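Long-range contact in CysQ, sulfite synthesis pathway protein (Bacteroides thetaiotaomicron VPI-5482, PDB 3B8B), which probably converts adenosine 3',5'-bisphosphate to AMP and phosphate with the help of magnesium: residues D99-D108 with F120-N129. Numbering follows the deposited sequence. Where two conformers were deposited one is given.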
loop_
_atom_site.group_PDB
_atom_site.type_symbol
_atom_site.label_atom_id
_atom_site.label_comp_id
_atom_site.label_asym_id
_atom_site.label_seq_id
_atom_site.Cartn_x
_atom_site.Cartn_y
_atom_site.Cartn_z
ATOM N N ASP A 99 15.502 11.341 -8.689
ATOM C CA ASP A 99 14.277 12.144 -8.711
ATOM C C ASP A 99 13.025 11.276 -8.878
ATOM O O ASP A 99 11.949 11.645 -8.403
ATOM C CB ASP A 99 14.304 13.156 -9.833
ATOM C CG ASP A 99 15.435 14.167 -9.684
ATOM O OD1 ASP A 99 15.741 14.579 -8.535
ATOM O OD2 ASP A 99 16.000 14.534 -10.731
ATOM N N THR A 100 13.176 10.147 -9.567
ATOM C CA THR A 100 12.078 9.202 -9.758
ATOM C C THR A 100 12.579 7.825 -9.371
ATOM O O THR A 100 13.668 7.396 -9.791
ATOM C CB THR A 100 11.539 9.172 -11.198
ATOM O OG1 THR A 100 11.248 10.507 -11.626
ATOM C CG2 THR A 100 10.282 8.291 -11.305
ATOM N N LEU A 101 11.810 7.157 -8.519
ATOM C CA LEU A 101 12.207 5.858 -7.997
ATOM C C LEU A 101 10.996 5.040 -7.599
ATOM O O LEU A 101 9.931 5.588 -7.296
ATOM C CB LEU A 101 13.147 6.005 -6.794
ATOM C CG LEU A 101 12.521 6.486 -5.476
ATOM C CD1 LEU A 101 13.448 6.180 -4.276
ATOM C CD2 LEU A 101 12.216 7.968 -5.549
ATOM N N TRP A 102 11.179 3.722 -7.588
ATOM C CA TRP A 102 10.201 2.818 -7.020
ATOM C C TRP A 102 10.478 2.698 -5.524
ATOM O O TRP A 102 11.627 2.574 -5.105
ATOM C CB TRP A 102 10.313 1.429 -7.630
ATOM C CG TRP A 102 10.035 1.381 -9.097
ATOM C CD1 TRP A 102 10.945 1.262 -10.118
ATOM C CD2 TRP A 102 8.742 1.419 -9.718
ATOM N NE1 TRP A 102 10.292 1.236 -11.329
ATOM C CE2 TRP A 102 8.945 1.347 -11.122
ATOM C CE3 TRP A 102 7.427 1.506 -9.231
ATOM C CZ2 TRP A 102 7.878 1.338 -12.031
ATOM C CZ3 TRP A 102 6.368 1.535 -10.148
ATOM C CH2 TRP A 102 6.601 1.435 -11.516
ATOM N N ILE A 103 9.414 2.727 -4.728
ATOM C CA ILE A 103 9.495 2.477 -3.289
ATOM C C ILE A 103 8.559 1.308 -2.988
ATOM O O ILE A 103 7.330 1.385 -3.231
ATOM C CB ILE A 103 9.147 3.710 -2.439
ATOM C CG1 ILE A 103 10.030 4.892 -2.842
ATOM C CG2 ILE A 103 9.362 3.385 -0.937
ATOM C CD1 ILE A 103 9.897 6.129 -1.945
ATOM N N VAL A 104 9.157 0.227 -2.484
ATOM C CA VAL A 104 8.502 -1.092 -2.442
ATOM C C VAL A 104 8.574 -1.766 -1.081
ATOM O O VAL A 104 9.627 -1.772 -0.455
ATOM C CB VAL A 104 9.195 -2.020 -3.460
ATOM C CG1 VAL A 104 8.673 -3.465 -3.351
ATOM C CG2 VAL A 104 9.011 -1.464 -4.896
ATOM N N ASP A 105 7.452 -2.315 -0.627
ATOM C CA ASP A 105 7.476 -3.308 0.445
ATOM C C ASP A 105 6.857 -4.579 -0.107
ATOM O O ASP A 105 5.655 -4.630 -0.334
ATOM C CB ASP A 105 6.763 -2.874 1.717
ATOM C CG ASP A 105 6.984 -3.864 2.870
ATOM O OD1 ASP A 105 7.564 -4.949 2.648
ATOM O OD2 ASP A 105 6.598 -3.521 4.031
ATOM N N PRO A 106 7.688 -5.584 -0.345
ATOM C CA PRO A 106 7.162 -6.823 -0.954
ATOM C C PRO A 106 6.121 -7.545 -0.108
ATOM O O PRO A 106 5.283 -8.270 -0.651
ATOM C CB PRO A 106 8.422 -7.698 -1.124
ATOM C CG PRO A 106 9.555 -6.718 -1.119
ATOM C CD PRO A 106 9.142 -5.662 -0.139
ATOM N N LEU A 107 6.153 -7.354 1.207
ATOM C CA LEU A 107 5.239 -8.072 2.098
ATOM C C LEU A 107 5.123 -7.256 3.388
ATOM O O LEU A 107 5.960 -7.382 4.310
ATOM C CB LEU A 107 5.736 -9.482 2.374
ATOM C CG LEU A 107 4.754 -10.465 3.026
ATOM C CD1 LEU A 107 5.403 -11.860 3.165
ATOM C CD2 LEU A 107 4.198 -9.965 4.329
ATOM N N ASP A 108 4.096 -6.422 3.432
ATOM C CA ASP A 108 3.771 -5.654 4.643
ATOM C C ASP A 108 2.712 -6.385 5.465
ATOM O O ASP A 108 1.733 -6.904 4.926
ATOM C CB ASP A 108 3.247 -4.263 4.344
ATOM C CG ASP A 108 3.052 -3.438 5.622
ATOM O OD1 ASP A 108 3.994 -3.392 6.448
ATOM O OD2 ASP A 108 1.931 -2.956 5.822
ATOM N N PHE A 120 -2.242 -9.158 4.952
ATOM C CA PHE A 120 -0.930 -8.635 4.527
ATOM C C PHE A 120 -1.020 -8.228 3.047
ATOM O O PHE A 120 -1.938 -8.635 2.327
ATOM C CB PHE A 120 0.167 -9.664 4.768
ATOM C CG PHE A 120 -0.137 -11.033 4.189
ATOM C CD1 PHE A 120 0.147 -11.343 2.862
ATOM C CD2 PHE A 120 -0.747 -12.003 4.987
ATOM C CE1 PHE A 120 -0.147 -12.595 2.346
ATOM C CE2 PHE A 120 -1.027 -13.248 4.472
ATOM C CZ PHE A 120 -0.771 -13.537 3.162
ATOM N N THR A 121 -0.054 -7.414 2.606
ATOM C CA THR A 121 -0.127 -6.790 1.296
ATOM C C THR A 121 1.254 -6.703 0.632
ATOM O O THR A 121 2.300 -6.715 1.297
ATOM C CB THR A 121 -0.637 -5.332 1.403
ATOM O OG1 THR A 121 0.256 -4.591 2.255
ATOM C CG2 THR A 121 -2.075 -5.256 1.967
ATOM N N VAL A 122 1.217 -6.596 -0.687
ATOM C CA VAL A 122 2.363 -6.194 -1.501
ATOM C C VAL A 122 2.151 -4.721 -1.859
ATOM O O VAL A 122 1.027 -4.335 -2.236
ATOM C CB VAL A 122 2.438 -7.029 -2.795
ATOM C CG1 VAL A 122 3.701 -6.671 -3.596
ATOM C CG2 VAL A 122 2.404 -8.553 -2.498
ATOM N N ASN A 123 3.209 -3.905 -1.741
ATOM C CA ASN A 123 3.118 -2.449 -1.919
ATOM C C ASN A 123 4.197 -1.956 -2.887
ATOM O O ASN A 123 5.391 -2.149 -2.625
ATOM C CB ASN A 123 3.262 -1.688 -0.593
ATOM C CG ASN A 123 2.196 -2.080 0.399
ATOM O OD1 ASN A 123 1.196 -1.399 0.519
ATOM N ND2 ASN A 123 2.396 -3.233 1.067
ATOM N N ILE A 124 3.768 -1.373 -4.006
ATOM C CA ILE A 124 4.688 -0.806 -5.030
ATOM C C ILE A 124 4.232 0.608 -5.411
ATOM O O ILE A 124 3.093 0.796 -5.828
ATOM C CB ILE A 124 4.767 -1.690 -6.274
ATOM C CG1 ILE A 124 5.315 -3.082 -5.917
ATOM C CG2 ILE A 124 5.688 -1.024 -7.338
ATOM C CD1 ILE A 124 5.249 -4.054 -7.116
ATOM N N ALA A 125 5.107 1.595 -5.211
ATOM C CA ALA A 125 4.847 2.968 -5.583
ATOM C C ALA A 125 5.936 3.486 -6.509
ATOM O O ALA A 125 7.127 3.165 -6.307
ATOM C CB ALA A 125 4.815 3.867 -4.324
ATOM N N LEU A 126 5.526 4.326 -7.447
ATOM C CA LEU A 126 6.465 5.182 -8.189
ATOM C C LEU A 126 6.359 6.554 -7.551
ATOM O O LEU A 126 5.256 7.129 -7.455
ATOM C CB LEU A 126 6.146 5.272 -9.686
ATOM C CG LEU A 126 7.276 5.882 -10.518
ATOM C CD1 LEU A 126 8.509 4.978 -10.509
ATOM C CD2 LEU A 126 6.765 6.161 -11.930
ATOM N N VAL A 127 7.509 7.053 -7.134
ATOM C CA VAL A 127 7.649 8.366 -6.481
ATOM C C VAL A 127 8.448 9.289 -7.417
ATOM O O VAL A 127 9.478 8.879 -7.964
ATOM C CB VAL A 127 8.337 8.216 -5.126
ATOM C CG1 VAL A 127 8.776 9.586 -4.563
ATOM C CG2 VAL A 127 7.405 7.475 -4.124
ATOM N N GLN A 128 7.927 10.496 -7.627
ATOM C CA GLN A 128 8.593 11.480 -8.444
ATOM C C GLN A 128 8.620 12.803 -7.705
ATOM O O GLN A 128 7.591 13.300 -7.240
ATOM C CB GLN A 128 7.900 11.632 -9.790
ATOM C CG GLN A 128 8.716 12.390 -10.803
ATOM C CD GLN A 128 8.254 12.088 -12.208
ATOM O OE1 GLN A 128 7.057 12.191 -12.520
ATOM N NE2 GLN A 128 9.181 11.660 -13.053
ATOM N N ASN A 129 9.822 13.346 -7.566
ATOM C CA ASN A 129 10.043 14.572 -6.785
ATOM C C ASN A 129 9.318 14.517 -5.433
ATOM O O ASN A 129 8.599 15.446 -5.023
ATOM C CB ASN A 129 9.652 15.786 -7.609
ATOM C CG ASN A 129 10.435 15.865 -8.902
ATOM O OD1 ASN A 129 11.651 15.653 -8.915
ATOM N ND2 ASN A 129 9.744 16.151 -9.999
HETATM O O HOH W 1 13.669 15.450 -6.879
#
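Leu126 lays its CD1 methyl over the six-membered ring of Trp102, 3.6 Å from the ring centroid and 12° off the normal, which is CH-pi geometry. Trp102 CG stands anti to its carbonyl carbon (chi1 -63°), turning the indole across the neighbouring strand, where CE3 comes within 3.6 Å of Ile124 CG2; NE1 is hydrogen-bonded to Thr78. With the indole replaced by an alanine, Leu126 CD1 and Ile124 CG2 would lose their aromatic surface, which is likely to open a gap over the sheet and leave Thr78 OG1 without its indole N-H partner. On the opposite face of the sheet, Ile103 CD1 meets Val127 CG2 at 3.6 Å, while Leu101 and Val127 run alongside each other, pointing the same way. Near one end, in the conformer given, Gln128 NE2 donates to Thr100 OG1 (2.8 Å), the hydroxyl lying 24° out of the amide plane, and a water bridges Asp99 OD1 and Asn129 OD1.

Paired N-H...O bonds join Leu101 to Val127, Ile103 to Ala125 and Asp105 to Asn123, an antiparallel pairing within a mixed sheet of this inositol monophosphatase family fold. Between Asp105 and Asp108 the register slips by one residue, a beta bulge, before Asp108 N donates to Thr121 O (2.8 Å). Within the bulge Leu107 N closes an Asx turn on Asp105 OD1 (3.1 Å), approaching from above the carboxylate plane. Asp105 and Asp108, with Leu107, are predicted magnesium ligands. Asn123 ND2 donates to Thr121 OG1 (2.8 Å) and packs on Asp108 CB at 3.5 Å; Ser223 engages both Asp108 OD2 and Thr121 OG1.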